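Local coordinates for De novo designed switch protein caging a hemagglutinin binder (sCageHA267_1S) (Synthetic construct, PDB 7CBC), which probably serves as a designed biosensor switch in which a six-helix bundle cages a small hemagglutinin-binding domain, at residues A[14-19]-A[272-277]; A[204-209]-A[279-284]. One frame throughout, in Å; residues are numbered along the deposited sequence.

Contact 1: A[14-19]-A[272-277]; sequences KLQRLN and TFACRI
Arg17 brings NH2, at the edge of its guanidinium group, up to the sulfur of Cys275, with NH2 3.1 Å from Cys275 SG. The sulfur lies near the plane of the group. The arginine chain leaves its helix with CG anti to the backbone N (chi1 -177°), and the bends at chi2 and chi3 turn the guanidinium toward Cys275. Its NE is hydrogen-bonded to the backbone O of Ala299. Cys275 SG is itself bonded to Cys301 SG, so the arginine meets a disulfide and not a thiol. Next to this pair, Gln16 reaches out with an extended chain. Its OE1 comes to 3.7 Å from Ala274 CB. A water bridges the same two residues: it donates to Gln16 OE1 at 2.6 Å and to Ala274 O at 2.6 Å. Leu213 of helix 195-239 touches both Gln16 and Ala274. The contact sets the start of helix 274-284 against helix 3-46 of the bundle. No direct hydrogen bond joins the segments. They meet through a bridging water, the Ala274 methyl and a guanidinium edge at a disulfide sulfur, which probably holds them less rigidly than direct bonds would.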
loop_
_atom_site.group_PDB
_atom_site.type_symbol
_atom_site.label_atom_id
_atom_site.label_comp_id
_atom_site.label_asym_id
_atom_site.label_seq_id
_atom_site.Cartn_x
_atom_site.Cartn_y
_atom_site.Cartn_z
ATOM N N LYS A 14 1.900 -11.053 12.105
ATOM C CA LYS A 14 3.010 -10.106 12.204
ATOM C C LYS A 14 3.397 -9.551 10.837
ATOM O O LYS A 14 3.716 -8.362 10.706
ATOM C CB LYS A 14 4.209 -10.774 12.871
ATOM C CG LYS A 14 4.051 -10.889 14.376
ATOM C CD LYS A 14 5.330 -10.548 15.109
ATOM C CE LYS A 14 6.156 -11.788 15.378
ATOM N NZ LYS A 14 7.074 -11.575 16.547
ATOM N N LEU A 15 3.395 -10.403 9.811
ATOM C CA LEU A 15 3.673 -9.925 8.466
ATOM C C LEU A 15 2.577 -8.997 7.970
ATOM O O LEU A 15 2.860 -8.040 7.228
ATOM C CB LEU A 15 3.845 -11.106 7.522
ATOM C CG LEU A 15 5.160 -11.874 7.696
ATOM C CD1 LEU A 15 5.273 -12.870 6.581
ATOM C CD2 LEU A 15 6.371 -10.947 7.704
ATOM N N GLN A 16 1.325 -9.248 8.368
ATOM C CA GLN A 16 0.261 -8.341 7.961
ATOM C C GLN A 16 0.420 -6.979 8.629
ATOM O O GLN A 16 0.269 -5.944 7.971
ATOM C CB GLN A 16 -1.109 -8.939 8.260
ATOM C CG GLN A 16 -2.236 -7.984 7.912
ATOM C CD GLN A 16 -3.580 -8.662 7.754
ATOM O OE1 GLN A 16 -4.349 -8.769 8.711
ATOM N NE2 GLN A 16 -3.883 -9.107 6.535
ATOM N N ARG A 17 0.747 -6.954 9.923
ATOM C CA ARG A 17 0.996 -5.677 10.591
ATOM C C ARG A 17 2.079 -4.892 9.864
ATOM O O ARG A 17 1.930 -3.692 9.590
ATOM C CB ARG A 17 1.395 -5.919 12.049
ATOM C CG ARG A 17 1.605 -4.644 12.884
ATOM C CD ARG A 17 0.477 -3.628 12.696
ATOM N NE ARG A 17 -0.827 -4.094 13.164
ATOM C CZ ARG A 17 -1.954 -3.399 13.032
ATOM N NH1 ARG A 17 -1.923 -2.204 12.456
ATOM N NH2 ARG A 17 -3.106 -3.894 13.471
ATOM N N LEU A 18 3.179 -5.568 9.542
ATOM C CA LEU A 18 4.262 -4.946 8.803
ATOM C C LEU A 18 3.756 -4.289 7.526
ATOM O O LEU A 18 4.108 -3.144 7.219
ATOM C CB LEU A 18 5.310 -6.003 8.479
ATOM C CG LEU A 18 6.493 -5.486 7.671
ATOM C CD1 LEU A 18 7.732 -6.077 8.308
ATOM C CD2 LEU A 18 6.398 -5.887 6.200
ATOM N N ASN A 19 2.931 -5.014 6.765
ATOM C CA ASN A 19 2.397 -4.499 5.513
ATOM C C ASN A 19 1.484 -3.314 5.750
ATOM O O ASN A 19 1.558 -2.318 5.021
ATOM C CB ASN A 19 1.663 -5.609 4.773
ATOM C CG ASN A 19 2.596 -6.697 4.314
ATOM O OD1 ASN A 19 3.760 -6.429 3.978
ATOM N ND2 ASN A 19 2.101 -7.935 4.280
ATOM N N THR A 272 -7.850 -0.845 9.173
ATOM C CA THR A 272 -8.698 -0.511 10.311
ATOM C C THR A 272 -9.293 -1.751 10.976
ATOM O O THR A 272 -9.494 -1.769 12.195
ATOM C CB THR A 272 -9.807 0.433 9.839
ATOM O OG1 THR A 272 -9.213 1.566 9.187
ATOM C CG2 THR A 272 -10.662 0.909 11.001
ATOM N N PHE A 273 -9.583 -2.796 10.207
ATOM C CA PHE A 273 -10.289 -3.951 10.746
ATOM C C PHE A 273 -9.405 -5.185 10.863
ATOM O O PHE A 273 -9.911 -6.278 11.158
ATOM C CB PHE A 273 -11.525 -4.232 9.894
ATOM C CG PHE A 273 -12.446 -3.048 9.800
ATOM C CD1 PHE A 273 -13.512 -2.906 10.681
ATOM C CD2 PHE A 273 -12.212 -2.049 8.869
ATOM C CE1 PHE A 273 -14.347 -1.799 10.609
ATOM C CE2 PHE A 273 -13.037 -0.941 8.794
ATOM C CZ PHE A 273 -14.109 -0.817 9.665
ATOM N N ALA A 274 -8.091 -5.026 10.680
ATOM C CA ALA A 274 -7.181 -6.166 10.736
ATOM C C ALA A 274 -7.177 -6.820 12.114
ATOM O O ALA A 274 -7.071 -8.046 12.225
ATOM C CB ALA A 274 -5.773 -5.717 10.358
ATOM N N CYS A 275 -7.273 -6.017 13.181
ATOM C CA CYS A 275 -7.224 -6.585 14.522
ATOM C C CYS A 275 -8.467 -7.417 14.818
ATOM O O CYS A 275 -8.376 -8.441 15.507
ATOM C CB CYS A 275 -7.030 -5.468 15.553
ATOM S SG CYS A 275 -5.390 -4.639 15.439
ATOM N N ARG A 276 -9.624 -7.022 14.286
ATOM C CA ARG A 276 -10.819 -7.848 14.441
ATOM C C ARG A 276 -10.759 -9.085 13.556
ATOM O O ARG A 276 -11.128 -10.183 13.991
ATOM C CB ARG A 276 -12.076 -7.036 14.123
ATOM C CG ARG A 276 -12.417 -5.978 15.161
ATOM C CD ARG A 276 -13.684 -5.263 14.752
ATOM N NE ARG A 276 -14.052 -4.187 15.668
ATOM C CZ ARG A 276 -15.152 -3.452 15.534
ATOM N NH1 ARG A 276 -15.988 -3.693 14.526
ATOM N NH2 ARG A 276 -15.414 -2.481 16.402
ATOM N N ILE A 277 -10.313 -8.923 12.306
ATOM C CA ILE A 277 -10.247 -10.058 11.389
ATOM C C ILE A 277 -9.342 -11.144 11.956
ATOM O O ILE A 277 -9.706 -12.327 11.982
ATOM C CB ILE A 277 -9.784 -9.607 9.994
ATOM C CG1 ILE A 277 -10.919 -8.889 9.280
ATOM C CG2 ILE A 277 -9.353 -10.807 9.157
ATOM C CD1 ILE A 277 -10.459 -7.789 8.411
HETATM O O HOH W 1 -6.125 -9.615 10.392
#

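Contact 2: A[204-209]-A[279-284]; sequences LRAHAQ and AKIAAE
Ile281 points its side chain at helix 195-239 and meets Ala206 and Gln209 with separate branches. The CG2 methyl of Ile281 lies 3.8 Å from Ala206 CB. The other branch, CG1 and CD1, runs alongside the amide end of Gln209. Gln209 OE1 is 3.7 Å from both Ile281 CG1 and Ile281 CD1. The isoleucine torsions explain this split. CG1 stands beside the backbone N and anti to the carbonyl carbon (chi1 -73°), and CG2 takes the place anti to N. With chi2 at 169°, CD1 extends the longer branch to the glutamine. Gln209 has an extended chain, and the two side chains run antiparallel past one another, side by side. Its carbonyl oxygen meets aliphatic carbon here, by packing alone. Ala206 CA lies 6.6 Å from Ile281 CA, a close approach that the small alanine permits. An alanine in place of Ile281 would lack both branches, and would probably leave a gap beside Ala206 and the Gln209 amide freer to turn. Phe285, just past the end of helix 274-284, also touches Ala206. Behind this helix, Ala279 and Ala282 pack on Ile292 of helix 289-298. This is helix-on-helix packing of a small helical domain against a long-helix bundle, consistent with a small binding domain caged on the bundle.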
loop_
_atom_site.group_PDB
_atom_site.type_symbol
_atom_site.label_atom_id
_atom_site.label_comp_id
_atom_site.label_asym_id
_atom_site.label_seq_id
_atom_site.Cartn_x
_atom_site.Cartn_y
_atom_site.Cartn_z
ATOM N N LEU A 204 -4.336 -22.631 5.481
ATOM C CA LEU A 204 -4.300 -22.048 4.149
ATOM C C LEU A 204 -5.466 -21.082 3.932
ATOM O O LEU A 204 -5.285 -19.996 3.367
ATOM C CB LEU A 204 -4.292 -23.160 3.107
ATOM C CG LEU A 204 -4.101 -22.675 1.679
ATOM C CD1 LEU A 204 -2.797 -21.889 1.569
ATOM C CD2 LEU A 204 -4.087 -23.859 0.749
ATOM N N ARG A 205 -6.670 -21.445 4.381
ATOM C CA ARG A 205 -7.802 -20.533 4.228
ATOM C C ARG A 205 -7.647 -19.278 5.084
ATOM O O ARG A 205 -8.060 -18.194 4.657
ATOM C CB ARG A 205 -9.124 -21.242 4.543
ATOM C CG ARG A 205 -9.695 -22.013 3.356
ATOM C CD ARG A 205 -11.119 -22.482 3.605
ATOM N NE ARG A 205 -11.285 -23.181 4.879
ATOM C CZ ARG A 205 -11.217 -24.506 5.039
ATOM N NH1 ARG A 205 -10.969 -25.300 4.002
ATOM N NH2 ARG A 205 -11.397 -25.045 6.240
ATOM N N ALA A 206 -7.055 -19.394 6.276
ATOM C CA ALA A 206 -6.735 -18.201 7.061
ATOM C C ALA A 206 -5.668 -17.355 6.376
ATOM O O ALA A 206 -5.754 -16.118 6.361
ATOM C CB ALA A 206 -6.272 -18.593 8.461
ATOM N N HIS A 207 -4.649 -18.000 5.808
ATOM C CA HIS A 207 -3.659 -17.259 5.038
ATOM C C HIS A 207 -4.315 -16.481 3.909
ATOM O O HIS A 207 -3.990 -15.312 3.680
ATOM C CB HIS A 207 -2.599 -18.209 4.490
ATOM C CG HIS A 207 -1.832 -17.647 3.338
ATOM N ND1 HIS A 207 -0.776 -16.774 3.499
ATOM C CD2 HIS A 207 -1.980 -17.818 2.002
ATOM C CE1 HIS A 207 -0.297 -16.444 2.313
ATOM N NE2 HIS A 207 -1.011 -17.063 1.388
ATOM N N ALA A 208 -5.231 -17.120 3.173
ATOM C CA ALA A 208 -5.853 -16.453 2.033
ATOM C C ALA A 208 -6.649 -15.235 2.474
ATOM O O ALA A 208 -6.683 -14.213 1.771
ATOM C CB ALA A 208 -6.751 -17.422 1.269
ATOM N N GLN A 209 -7.298 -15.326 3.634
ATOM C CA GLN A 209 -8.030 -14.185 4.164
ATOM C C GLN A 209 -7.087 -13.022 4.479
ATOM O O GLN A 209 -7.363 -11.865 4.126
ATOM C CB GLN A 209 -8.804 -14.633 5.401
ATOM C CG GLN A 209 -10.039 -13.836 5.706
ATOM C CD GLN A 209 -10.841 -14.446 6.841
ATOM O OE1 GLN A 209 -10.619 -15.596 7.233
ATOM N NE2 GLN A 209 -11.767 -13.669 7.389
ATOM N N ALA A 279 -8.605 -11.465 15.110
ATOM C CA ALA A 279 -9.327 -11.957 16.274
ATOM C C ALA A 279 -10.339 -13.021 15.879
ATOM O O ALA A 279 -10.465 -14.045 16.558
ATOM C CB ALA A 279 -10.012 -10.800 16.997
ATOM N N LYS A 280 -11.057 -12.809 14.773
ATOM C CA LYS A 280 -12.029 -13.810 14.335
ATOM C C LYS A 280 -11.335 -15.094 13.905
ATOM O O LYS A 280 -11.749 -16.196 14.294
ATOM C CB LYS A 280 -12.889 -13.268 13.197
ATOM C CG LYS A 280 -14.035 -14.195 12.831
ATOM C CD LYS A 280 -14.895 -13.644 11.692
ATOM C CE LYS A 280 -15.972 -14.662 11.292
ATOM N NZ LYS A 280 -16.884 -14.179 10.219
ATOM N N ILE A 281 -10.260 -14.968 13.120
ATOM C CA ILE A 281 -9.487 -16.138 12.710
ATOM C C ILE A 281 -9.005 -16.930 13.927
ATOM O O ILE A 281 -9.171 -18.153 13.991
ATOM C CB ILE A 281 -8.321 -15.715 11.797
ATOM C CG1 ILE A 281 -8.864 -15.323 10.431
ATOM C CG2 ILE A 281 -7.307 -16.843 11.644
ATOM C CD1 ILE A 281 -7.847 -14.628 9.533
ATOM N N ALA A 282 -8.424 -16.248 14.923
ATOM C CA ALA A 282 -7.909 -16.966 16.090
ATOM C C ALA A 282 -9.013 -17.642 16.883
ATOM O O ALA A 282 -8.788 -18.700 17.479
ATOM C CB ALA A 282 -7.142 -16.020 17.004
ATOM N N ALA A 283 -10.193 -17.033 16.946
ATOM C CA ALA A 283 -11.286 -17.665 17.672
ATOM C C ALA A 283 -11.750 -18.927 16.958
ATOM O O ALA A 283 -12.072 -19.931 17.604
ATOM C CB ALA A 283 -12.435 -16.675 17.844
ATOM N N GLU A 284 -11.769 -18.901 15.625
ATOM C CA GLU A 284 -12.165 -20.079 14.867
ATOM C C GLU A 284 -11.159 -21.207 15.037
ATOM O O GLU A 284 -11.542 -22.382 15.066
ATOM C CB GLU A 284 -12.361 -19.715 13.393
ATOM C CG GLU A 284 -13.754 -19.160 13.094
ATOM C CD GLU A 284 -13.836 -18.349 11.797
ATOM O OE1 GLU A 284 -12.820 -18.238 11.072
ATOM O OE2 GLU A 284 -14.929 -17.810 11.507
#

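Both contacts use helix 274-284, contact 1 at its start and contact 2 toward its end. They hold it to different bundle helices: 3-46 in contact 1 and 195-239 in contact 2. Their centres are about 12 Å apart, and Ile277 of contact 1 packs on Gln209 of contact 2. Both are mostly buried, but the centre of contact 1 lies about 13 Å from the centre of the chain, against about 21 Å for contact 2. The contact nearer the chain's centre is the more polar, with a bridging water and a guanidinium beside a disulfide. Contact 2 is mainly apolar, with a partly exposed glutamine beside its isoleucine.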